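Local structure of ferripyochelin binding protein (Pyrococcus horikoshii, 1V3W) at residues V95-I103 and V113-V121. The protein is a gamma-class carbonic anhydrase that binds zinc and calcium and probably interconverts carbon dioxide and bicarbonate. Numbering follows the deposited sequence.
Sequences VIIGISSVI and VIIGAGAVV. With EDO (1,2-ethanediol), chain J.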
ATOM      1  N   VAL A  95      -5.062 -20.009  -3.628  1.00  9.77           N
ATOM      2  CA  VAL A  95      -5.223 -19.177  -2.448  1.00  8.36           C
ATOM      3  C   VAL A  95      -5.495 -17.741  -2.844  1.00  6.26           C
ATOM      4  O   VAL A  95      -4.813 -17.190  -3.707  1.00  8.19           O
ATOM      5  CB  VAL A  95      -3.952 -19.190  -1.571  1.00  7.89           C
ATOM      6  CG1 VAL A  95      -4.125 -18.255  -0.377  1.00  7.93           C
ATOM      7  CG2 VAL A  95      -3.660 -20.608  -1.098  1.00  8.40           C
ATOM      8  N   ILE A  96      -6.508 -17.148  -2.224  1.00  7.12           N
ATOM      9  CA  ILE A  96      -6.830 -15.758  -2.480  1.00  7.42           C
ATOM     10  C   ILE A  96      -6.382 -14.968  -1.262  1.00  7.21           C
ATOM     11  O   ILE A  96      -6.941 -15.117  -0.170  1.00  7.90           O
ATOM     12  CB  ILE A  96      -8.346 -15.537  -2.695  1.00  8.26           C
ATOM     13  CG1 ILE A  96      -8.782 -16.209  -3.999  1.00 11.64           C
ATOM     14  CG2 ILE A  96      -8.659 -14.037  -2.748  1.00 12.17           C
ATOM     15  CD1 ILE A  96     -10.257 -16.069  -4.303  1.00 14.75           C
ATOM     16  N   ILE A  97      -5.349 -14.155  -1.443  1.00  5.11           N
ATOM     17  CA  ILE A  97      -4.838 -13.316  -0.371  1.00  5.76           C
ATOM     18  C   ILE A  97      -5.606 -12.007  -0.492  1.00  6.88           C
ATOM     19  O   ILE A  97      -5.446 -11.265  -1.465  1.00  7.47           O
ATOM     20  CB  ILE A  97      -3.318 -13.078  -0.530  0.50  7.85           C
ATOM     21  CG1 ILE A  97      -2.571 -14.406  -0.364  0.50  7.92           C
ATOM     22  CG2 ILE A  97      -2.829 -12.060   0.490  1.00 10.61           C
ATOM     23  CD1 ILE A  97      -2.765 -15.070   0.990  0.50  8.00           C
ATOM     24  N   GLY A  98      -6.459 -11.748   0.493  1.00  7.68           N
ATOM     25  CA  GLY A  98      -7.278 -10.552   0.489  1.00  8.68           C
ATOM     26  C   GLY A  98      -6.606  -9.214   0.301  1.00  6.75           C
ATOM     27  O   GLY A  98      -5.434  -9.018   0.626  1.00  6.52           O
ATOM     28  N   ILE A  99      -7.381  -8.280  -0.231  1.00  8.16           N
ATOM     29  CA  ILE A  99      -6.910  -6.929  -0.463  1.00  6.80           C
ATOM     30  C   ILE A  99      -6.445  -6.326   0.853  1.00  7.11           C
ATOM     31  O   ILE A  99      -7.127  -6.414   1.877  1.00  7.72           O
ATOM     32  CB  ILE A  99      -8.036  -6.066  -1.067  1.00  6.82           C
ATOM     33  CG1 ILE A  99      -8.341  -6.556  -2.482  1.00  7.81           C
ATOM     34  CG2 ILE A  99      -7.640  -4.594  -1.069  1.00  6.61           C
ATOM     35  CD1 ILE A  99      -9.597  -5.968  -3.078  1.00  8.60           C
ATOM     36  N   SER A 100      -5.255  -5.747   0.813  1.00  6.34           N
ATOM     37  CA  SER A 100      -4.661  -5.103   1.968  1.00  6.20           C
ATOM     38  C   SER A 100      -4.495  -6.022   3.173  1.00  9.70           C
ATOM     39  O   SER A 100      -4.518  -5.563   4.308  1.00 10.75           O
ATOM     40  CB  SER A 100      -5.490  -3.879   2.354  1.00  9.39           C
ATOM     41  OG  SER A 100      -4.693  -2.929   3.040  1.00 17.37           O
ATOM     42  N   SER A 101      -4.342  -7.322   2.939  1.00  7.39           N
ATOM     43  CA  SER A 101      -4.140  -8.246   4.047  1.00  6.56           C
ATOM     44  C   SER A 101      -2.637  -8.368   4.283  1.00  7.27           C
ATOM     45  O   SER A 101      -1.838  -7.802   3.532  1.00  7.28           O
ATOM     46  CB  SER A 101      -4.741  -9.623   3.733  1.00  8.67           C
ATOM     47  OG  SER A 101      -4.081 -10.252   2.648  1.00  8.02           O
ATOM     48  N   VAL A 102      -2.255  -9.100   5.325  1.00  6.05           N
ATOM     49  CA  VAL A 102      -0.848  -9.288   5.660  1.00  7.36           C
ATOM     50  C   VAL A 102      -0.601 -10.739   6.055  1.00  7.56           C
ATOM     51  O   VAL A 102      -1.357 -11.307   6.840  1.00  8.96           O
ATOM     52  CB  VAL A 102      -0.425  -8.391   6.849  1.00  7.62           C
ATOM     53  CG1 VAL A 102       1.058  -8.571   7.142  1.00 10.17           C
ATOM     54  CG2 VAL A 102      -0.747  -6.933   6.546  1.00  8.21           C
ATOM     55  N   ILE A 103       0.448 -11.334   5.497  1.00  6.20           N
ATOM     56  CA  ILE A 103       0.815 -12.710   5.816  1.00  7.08           C
ATOM     57  C   ILE A 103       2.226 -12.611   6.367  1.00  6.99           C
ATOM     58  O   ILE A 103       3.142 -12.198   5.659  1.00  7.36           O
ATOM     59  CB  ILE A 103       0.820 -13.602   4.564  1.00  7.15           C
ATOM     60  CG1 ILE A 103      -0.495 -13.431   3.794  1.00 10.59           C
ATOM     61  CG2 ILE A 103       1.026 -15.058   4.968  1.00 10.26           C
ATOM     62  CD1 ILE A 103      -1.742 -13.755   4.594  1.00 13.48           C
ATOM     63  N   VAL A 113      -7.704 -21.629   0.066  1.00  9.37           N
ATOM     64  CA  VAL A 113      -7.923 -20.779   1.224  1.00  8.75           C
ATOM     65  C   VAL A 113      -8.207 -19.354   0.776  1.00  8.76           C
ATOM     66  O   VAL A 113      -7.683 -18.891  -0.236  1.00  8.49           O
ATOM     67  CB  VAL A 113      -6.675 -20.765   2.146  1.00  8.22           C
ATOM     68  CG1 VAL A 113      -6.787 -19.648   3.183  1.00  9.88           C
ATOM     69  CG2 VAL A 113      -6.532 -22.110   2.836  1.00 11.77           C
ATOM     70  N   ILE A 114      -9.063 -18.670   1.522  1.00  8.38           N
ATOM     71  CA  ILE A 114      -9.359 -17.279   1.230  1.00  8.30           C
ATOM     72  C   ILE A 114      -9.042 -16.501   2.489  1.00  9.42           C
ATOM     73  O   ILE A 114      -9.545 -16.818   3.567  1.00  8.20           O
ATOM     74  CB  ILE A 114     -10.842 -17.048   0.862  1.00  7.51           C
ATOM     75  CG1 ILE A 114     -11.148 -17.709  -0.485  1.00  8.80           C
ATOM     76  CG2 ILE A 114     -11.135 -15.547   0.779  1.00  9.83           C
ATOM     77  CD1 ILE A 114     -12.590 -17.561  -0.928  1.00 10.86           C
ATOM     78  N   ILE A 115      -8.161 -15.516   2.354  1.00  8.63           N
ATOM     79  CA  ILE A 115      -7.794 -14.655   3.466  1.00  7.97           C
ATOM     80  C   ILE A 115      -8.603 -13.386   3.226  1.00  9.80           C
ATOM     81  O   ILE A 115      -8.508 -12.775   2.160  1.00  9.24           O
ATOM     82  CB  ILE A 115      -6.290 -14.311   3.450  1.00  7.17           C
ATOM     83  CG1 ILE A 115      -5.449 -15.594   3.481  1.00 10.93           C
ATOM     84  CG2 ILE A 115      -5.954 -13.409   4.630  1.00  9.21           C
ATOM     85  CD1 ILE A 115      -5.649 -16.454   4.715  1.00 10.65           C
ATOM     86  N   GLY A 116      -9.412 -13.002   4.204  1.00  8.04           N
ATOM     87  CA  GLY A 116     -10.233 -11.816   4.048  1.00  8.65           C
ATOM     88  C   GLY A 116      -9.453 -10.523   3.924  1.00  7.98           C
ATOM     89  O   GLY A 116      -8.299 -10.428   4.347  1.00  9.33           O
ATOM     90  N   ALA A 117     -10.092  -9.517   3.333  1.00  8.13           N
ATOM     91  CA  ALA A 117      -9.477  -8.207   3.165  1.00  9.74           C
ATOM     92  C   ALA A 117      -9.103  -7.643   4.528  1.00  8.91           C
ATOM     93  O   ALA A 117      -9.894  -7.696   5.470  1.00 10.46           O
ATOM     94  CB  ALA A 117     -10.445  -7.263   2.460  1.00 12.85           C
ATOM     95  N   GLY A 118      -7.888  -7.117   4.630  1.00  7.74           N
ATOM     96  CA  GLY A 118      -7.429  -6.535   5.879  1.00  9.24           C
ATOM     97  C   GLY A 118      -7.037  -7.495   6.989  1.00 10.92           C
ATOM     98  O   GLY A 118      -6.626  -7.059   8.064  1.00 12.85           O
ATOM     99  N   ALA A 119      -7.160  -8.796   6.753  1.00  9.34           N
ATOM    100  CA  ALA A 119      -6.797  -9.763   7.782  1.00 10.24           C
ATOM    101  C   ALA A 119      -5.282  -9.850   7.922  1.00  8.77           C
ATOM    102  O   ALA A 119      -4.545  -9.514   6.995  1.00  9.37           O
ATOM    103  CB  ALA A 119      -7.374 -11.138   7.443  1.00  6.68           C
ATOM    104  N   VAL A 120      -4.823 -10.291   9.089  1.00  7.64           N
ATOM    105  CA  VAL A 120      -3.398 -10.441   9.345  1.00  7.98           C
ATOM    106  C   VAL A 120      -3.124 -11.848   9.850  1.00  9.65           C
ATOM    107  O   VAL A 120      -3.590 -12.232  10.923  1.00 12.10           O
ATOM    108  CB  VAL A 120      -2.892  -9.435  10.412  1.00 12.01           C
ATOM    109  CG1 VAL A 120      -1.416  -9.701  10.723  1.00 11.00           C
ATOM    110  CG2 VAL A 120      -3.076  -8.010   9.916  1.00 12.97           C
ATOM    111  N   VAL A 121      -2.390 -12.625   9.064  1.00  8.30           N
ATOM    112  CA  VAL A 121      -2.036 -13.976   9.470  1.00  9.69           C
ATOM    113  C   VAL A 121      -0.729 -13.852  10.257  1.00 11.51           C
ATOM    114  O   VAL A 121       0.313 -13.502   9.704  1.00 10.30           O
ATOM    115  CB  VAL A 121      -1.841 -14.903   8.249  1.00  8.05           C
ATOM    116  CG1 VAL A 121      -1.389 -16.280   8.708  1.00  8.85           C
ATOM    117  CG2 VAL A 121      -3.146 -15.014   7.468  1.00 12.24           C
TER
HETATM  118  C1  EDO J2003      -4.179  -5.161   7.539  1.00 27.36           C
HETATM  119  O1  EDO J2003      -5.253  -4.598   8.275  1.00 29.53           O
HETATM  120  C2  EDO J2003      -3.704  -4.477   6.227  1.00 22.67           C
HETATM  121  O2  EDO J2003      -4.781  -3.652   5.711  1.00 20.09           O
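The carbonyl oxygen of Gly-98 is gripped by two donors of Ser-101: the hydroxyl OG at 2.7 Å from Gly-98 O, and the backbone N, which closes the type II turn of residues 98-101. Both reach the oxygen from the same face of its plane; chi1 of 65° sets OG between the backbone N and the carbonyl carbon, where it can turn back to Gly-98 O, and the bond to that oxygen holds it. Ser-101 CB lies beside the neighbouring segment, 3.3 Å from Ala-119 O, with Gly-116 O and CG2 of Ile-115 also close. An alanine in place of Ser-101 would remove the hydroxyl and would probably leave Gly-98 O with the turn's backbone N as its sole donor from this loop, fixing the corner less firmly. Residues 113-121 repeat the same path, with a second type II turn from Gly-116 to Ala-119. Gly-118 N donates to Ile-99 O at 2.9 Å, a bent bond that ties the two turns together.

These are equivalent pieces of successive coils in a left-handed parallel beta-helix of the hexapeptide-repeat kind; strands 95-97 and 113-115 run parallel to within 2°. The bond from Ile-115 N to Ile-96 O, 2.8 Å, is almost perfectly straight at 179°. Beyond the corner, Val-102 N donates to Ala-119 O, and Val-102 O accepts from Val-121 N.

Branched aliphatic side chains from two sheets of the coil converge inside it: Ile-103 CD1 reaches Ile-115 CG2 at 4.2 Å. The same CD1 of Ile-103 presses on Val-121 CG2 at 3.4 Å, a tight carbon contact. Ile-96 and Ile-114 point outward and meet helix 146-169, whereas the corner faces the trimer interface: Ser-100 packs on Val-102 of the second subunit and Ala-117 on Val-120 of that same subunit.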